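Local coordinates for protein cocosin 1 acidic chain (Cocos nucifera, PDB 5WPW) that serves as a seed storage protein, a hexameric 11S globulin of the cupin family that forms a nutrient reservoir and is a potential food allergen, at residues 278-281 / 282-286; 382-386 / 387-391. The protein carries 2 engineered substitutions. All coordinates share one frame; numbering follows the deposited sequence.

Interaction 1: 278-281 / 282-286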
loop_
_atom_site.group_PDB
_atom_site.type_symbol
_atom_site.label_atom_id
_atom_site.label_comp_id
_atom_site.label_asym_id
_atom_site.label_seq_id
_atom_site.Cartn_x
_atom_site.Cartn_y
_atom_site.Cartn_z
ATOM N N LEU A 278 11.151 -4.975 12.980
ATOM C CA LEU A 278 10.376 -4.241 13.982
ATOM C C LEU A 278 9.414 -3.339 13.225
ATOM O O LEU A 278 9.827 -2.292 12.704
ATOM C CB LEU A 278 11.283 -3.431 14.893
ATOM C CG LEU A 278 10.604 -2.539 15.937
ATOM C CD1 LEU A 278 9.796 -3.409 16.855
ATOM C CD2 LEU A 278 11.632 -1.689 16.702
ATOM N N PRO A 279 8.139 -3.702 13.146
ATOM C CA PRO A 279 7.247 -3.026 12.187
ATOM C C PRO A 279 7.140 -1.530 12.377
ATOM O O PRO A 279 7.075 -0.806 11.380
ATOM C CB PRO A 279 5.904 -3.726 12.427
ATOM C CG PRO A 279 6.276 -5.057 12.942
ATOM C CD PRO A 279 7.507 -4.880 13.754
ATOM N N ILE A 280 7.138 -1.041 13.622
ATOM C CA ILE A 280 6.881 0.376 13.867
ATOM C C ILE A 280 7.914 1.266 13.190
ATOM O O ILE A 280 7.639 2.436 12.917
ATOM C CB ILE A 280 6.816 0.674 15.386
ATOM C CG1 ILE A 280 6.215 2.067 15.616
ATOM C CG2 ILE A 280 8.207 0.565 16.047
ATOM C CD1 ILE A 280 6.024 2.434 17.065
ATOM N N LEU A 281 9.091 0.722 12.863
ATOM C CA LEU A 281 10.132 1.555 12.291
ATOM C C LEU A 281 9.721 2.119 10.939
ATOM O O LEU A 281 10.297 3.118 10.509
ATOM C CB LEU A 281 11.437 0.762 12.136
ATOM C CG LEU A 281 12.043 0.278 13.458
ATOM C CD1 LEU A 281 13.435 -0.327 13.293
ATOM C CD2 LEU A 281 12.082 1.436 14.429
ATOM N N ARG A 282 8.772 1.483 10.251
ATOM C CA ARG A 282 8.307 2.008 8.969
ATOM C C ARG A 282 7.559 3.326 9.121
ATOM O O ARG A 282 7.400 4.049 8.132
ATOM C CB ARG A 282 7.417 0.978 8.254
ATOM C CG ARG A 282 5.995 0.837 8.807
ATOM C CD ARG A 282 5.322 -0.423 8.246
ATOM N NE ARG A 282 4.239 -0.890 9.113
ATOM C CZ ARG A 282 2.987 -1.112 8.714
ATOM N NH1 ARG A 282 2.635 -0.914 7.448
ATOM N NH2 ARG A 282 2.080 -1.532 9.591
ATOM N N PHE A 283 7.071 3.630 10.324
ATOM C CA PHE A 283 6.522 4.936 10.663
ATOM C C PHE A 283 7.558 5.845 11.315
ATOM O O PHE A 283 7.578 7.050 11.036
ATOM C CB PHE A 283 5.307 4.750 11.585
ATOM C CG PHE A 283 4.360 3.684 11.102
ATOM C CD1 PHE A 283 3.594 3.892 9.968
ATOM C CD2 PHE A 283 4.268 2.466 11.750
ATOM C CE1 PHE A 283 2.728 2.909 9.501
ATOM C CE2 PHE A 283 3.403 1.476 11.293
ATOM C CZ PHE A 283 2.633 1.699 10.169
ATOM N N ILE A 284 8.440 5.283 12.152
ATOM C CA ILE A 284 9.522 6.055 12.759
ATOM C C ILE A 284 10.504 6.530 11.685
ATOM O O ILE A 284 11.125 7.600 11.813
ATOM C CB ILE A 284 10.233 5.203 13.846
ATOM C CG1 ILE A 284 9.293 4.821 15.005
ATOM C CG2 ILE A 284 11.512 5.869 14.357
ATOM C CD1 ILE A 284 8.943 5.936 16.005
ATOM N N GLN A 285 10.657 5.741 10.621
ATOM C CA GLN A 285 11.583 6.013 9.511
ATOM C C GLN A 285 13.031 6.107 9.991
ATOM O O GLN A 285 13.800 6.980 9.579
ATOM C CB GLN A 285 11.184 7.273 8.736
ATOM C CG GLN A 285 10.048 7.044 7.746
ATOM C CD GLN A 285 9.710 8.305 6.951
ATOM O OE1 GLN A 285 8.793 9.046 7.302
ATOM N NE2 GLN A 285 10.456 8.551 5.884
ATOM N N MET A 286 13.414 5.155 10.830
ATOM C CA MET A 286 14.789 5.069 11.307
ATOM C C MET A 286 15.148 3.601 11.450
ATOM O O MET A 286 14.281 2.741 11.608
ATOM C CB MET A 286 15.006 5.811 12.644
ATOM C CG MET A 286 15.475 7.279 12.434
ATOM S SD MET A 286 15.873 8.164 13.970
ATOM C CE MET A 286 14.240 8.089 14.659
#

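Interaction 2: 382-386 / 387-391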
loop_
_atom_site.group_PDB
_atom_site.type_symbol
_atom_site.label_atom_id
_atom_site.label_comp_id
_atom_site.label_asym_id
_atom_site.label_seq_id
_atom_site.Cartn_x
_atom_site.Cartn_y
_atom_site.Cartn_z
ATOM N N ARG A 382 32.804 -5.458 -7.477
ATOM C CA ARG A 382 32.622 -6.823 -7.949
ATOM C C ARG A 382 31.548 -6.918 -9.021
ATOM O O ARG A 382 31.529 -7.890 -9.781
ATOM C CB ARG A 382 32.275 -7.767 -6.805
ATOM C CG ARG A 382 32.654 -9.202 -7.169
ATOM C CD ARG A 382 32.830 -10.089 -5.984
ATOM N NE ARG A 382 31.557 -10.624 -5.513
ATOM C CZ ARG A 382 30.919 -11.654 -6.066
ATOM N NH1 ARG A 382 29.761 -12.062 -5.558
ATOM N NH2 ARG A 382 31.432 -12.271 -7.124
ATOM N N GLY A 383 30.658 -5.925 -9.103
ATOM C CA GLY A 383 29.606 -5.981 -10.089
ATOM C C GLY A 383 29.968 -5.421 -11.434
ATOM O O GLY A 383 29.161 -5.518 -12.360
ATOM N N MET A 384 31.141 -4.829 -11.557
ATOM C CA MET A 384 31.563 -4.133 -12.760
ATOM C C MET A 384 32.444 -5.028 -13.624
ATOM O O MET A 384 33.229 -5.832 -13.104
ATOM C CB MET A 384 32.329 -2.859 -12.393
ATOM C CG MET A 384 31.389 -1.669 -12.127
ATOM S SD MET A 384 32.326 -0.263 -11.538
ATOM C CE MET A 384 31.023 0.444 -10.472
ATOM N N PRO A 385 32.314 -4.925 -14.946
ATOM C CA PRO A 385 33.169 -5.726 -15.835
ATOM C C PRO A 385 34.644 -5.407 -15.624
ATOM O O PRO A 385 35.027 -4.250 -15.428
ATOM C CB PRO A 385 32.704 -5.315 -17.235
ATOM C CG PRO A 385 31.279 -4.799 -17.031
ATOM C CD PRO A 385 31.302 -4.143 -15.686
ATOM N N VAL A 386 35.482 -6.446 -15.705
ATOM C CA VAL A 386 36.920 -6.226 -15.537
ATOM C C VAL A 386 37.404 -5.081 -16.422
ATOM O O VAL A 386 38.206 -4.245 -15.989
ATOM C CB VAL A 386 37.710 -7.523 -15.797
ATOM C CG1 VAL A 386 37.282 -8.602 -14.832
ATOM C CG2 VAL A 386 37.529 -7.990 -17.228
ATOM N N GLU A 387 36.895 -4.985 -17.664
ATOM C CA GLU A 387 37.462 -4.006 -18.588
ATOM C C GLU A 387 37.031 -2.595 -18.246
ATOM O O GLU A 387 37.778 -1.647 -18.502
ATOM C CB GLU A 387 37.109 -4.342 -20.045
ATOM C CG GLU A 387 37.674 -5.703 -20.494
ATOM C CD GLU A 387 38.128 -5.754 -21.959
ATOM O OE1 GLU A 387 38.848 -6.712 -22.298
ATOM O OE2 GLU A 387 37.770 -4.869 -22.768
ATOM N N VAL A 388 35.844 -2.432 -17.646
ATOM C CA VAL A 388 35.472 -1.141 -17.085
ATOM C C VAL A 388 36.462 -0.727 -16.002
ATOM O O VAL A 388 36.892 0.432 -15.942
ATOM C CB VAL A 388 34.027 -1.197 -16.547
ATOM C CG1 VAL A 388 33.715 0.037 -15.695
ATOM C CG2 VAL A 388 33.037 -1.377 -17.696
ATOM N N LEU A 389 36.837 -1.660 -15.126
ATOM C CA LEU A 389 37.823 -1.347 -14.096
ATOM C C LEU A 389 39.202 -1.093 -14.699
ATOM O O LEU A 389 39.930 -0.197 -14.251
ATOM C CB LEU A 389 37.912 -2.483 -13.086
ATOM C CG LEU A 389 36.672 -2.867 -12.266
ATOM C CD1 LEU A 389 36.950 -4.097 -11.470
ATOM C CD2 LEU A 389 36.255 -1.752 -11.367
ATOM N N MET A 390 39.596 -1.898 -15.685
ATOM C CA MET A 390 40.873 -1.638 -16.352
ATOM C C MET A 390 40.931 -0.202 -16.838
ATOM O O MET A 390 41.765 0.586 -16.382
ATOM C CB MET A 390 41.075 -2.617 -17.505
ATOM C CG MET A 390 41.452 -4.014 -17.012
ATOM S SD MET A 390 41.385 -5.277 -18.289
ATOM C CE MET A 390 42.718 -4.704 -19.376
ATOM N N ASN A 391 39.972 0.188 -17.691
ATOM C CA ASN A 391 39.999 1.529 -18.260
ATOM C C ASN A 391 39.780 2.612 -17.214
ATOM O O ASN A 391 40.308 3.718 -17.373
ATOM C CB ASN A 391 38.968 1.636 -19.392
ATOM C CG ASN A 391 39.396 0.865 -20.660
ATOM O OD1 ASN A 391 40.208 1.353 -21.444
ATOM N ND2 ASN A 391 38.826 -0.327 -20.866
#

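Interaction 1: 278-281 / 282-286
R282 lays its CG, CD and NE along the carbonyl oxygen of P279, and that oxygen also accepts R282 N at 3.1 Å, from above the carbonyl plane. The R282 CG methylene is 3.2 Å from P279 O, which sits near the guanidinium plane at its edge. R282 takes the rotamer with CG between its backbone N and carbonyl carbon (chi1 76°), and from there the chain runs extended to NE. This brings R282 CG over the centre of the F283 ring, 3.6 Å above its plane, while F283 CZ reaches over one face of the guanidinium, so the ring meets the arginine at CG and again at its charged end. I280 and I284 cross obliquely on a different side, with I280 CG1 4.2 Å from I284 CG1. L281 turns its CB, CG and both methyls to M286 O, the nearest being CB at 3.5 Å, and this buried carbonyl has no polar partner in the model.

The backbone illustrates how a turn becomes a very short helix. A type I turn over 278-281 runs straight into it; I280 O then accepts from F283 N, which stands above the carbonyl plane, and from I284 N, which lies in that plane. The I284 N to I280 O bond measures 3.1 Å. Q285 N still bonds L281 O at 2.6 Å, but positive phi at Q285 ends the helix and releases the chain into a strand.

The turn connects strands 268-273 and 287-293, antiparallel neighbours in the second cupin domain. I280, L281 and I284 pack on A117 of strand 114-118, and L281, I284 and M286 on L62 of strand 61-67, which joins this hairpin-like link to the sheet of the first cupin domain.

Interaction 2: 382-386 / 387-391
The P385 ring is met at a slant by V388, whose CG2 methyl comes against its CB-CG-CD side, 3.8 Å from P385 CD and only slightly farther from CG and CB. CG2 gets there because it lies anti to the carbonyl carbon of V388, beside the backbone N. The N391 amide is a second flat group: its ND2 donates to E387 O at 2.9 Å, with the oxygen 20° out of the amide plane. N391 N reaches E387 O from the opposite face of that carbonyl, so one oxygen is gripped by two N-H groups of a single residue. At the E387 carboxylate, OE1 forms a salt bridge with R397 and OE2 accepts from the backbone N of Q220 in a neighbouring subunit, whose H104 also packs on P385.

These groups surround the start of helix 386-393. P385 is the N-cap, and its carbonyl receives L389 N nearly along the C=O axis; M390 N bonds V386 O in the same manner at 2.7 Å. M384, one residue before the cap, meets the fourth residue of the helix, its SD 4.2 Å from L389 CD2: the pairing of a hydrophobic staple. V388 CG1 is a more distant neighbour of the same sulfur. As in other 11S and 7S globulins, this helix and 397-405 make up the extended helical arm that follows the second cupin barrel and reaches over the next subunit.

Early in the helix, E387 carries a charge that would probably suit the positive end of the helix dipole. The CB and CG of M390 run close to V386 O, CG at 3.4 Å, and M390 goes on to pack against R397 and A400 of helix 397-405.

Both interactions are local and belong to the second cupin domain, yet their centres lie about 38 Å apart and they share no element: interaction 1 spans a whole short helix, interaction 2 the start of a longer one. Interaction 1 sits well inside the chain, held largely by backbone bonds and aliphatic contacts; its charged residue lies at the exposed margin. Interaction 2 is far out on the helical arm, also mostly buried, though much of its cover comes from another subunit, and hydrogen bonds to that partner accompany its apolar staple. The first mainly joins the two cupin domains of one chain, with its rim also touching another subunit; the second lies mostly against another subunit.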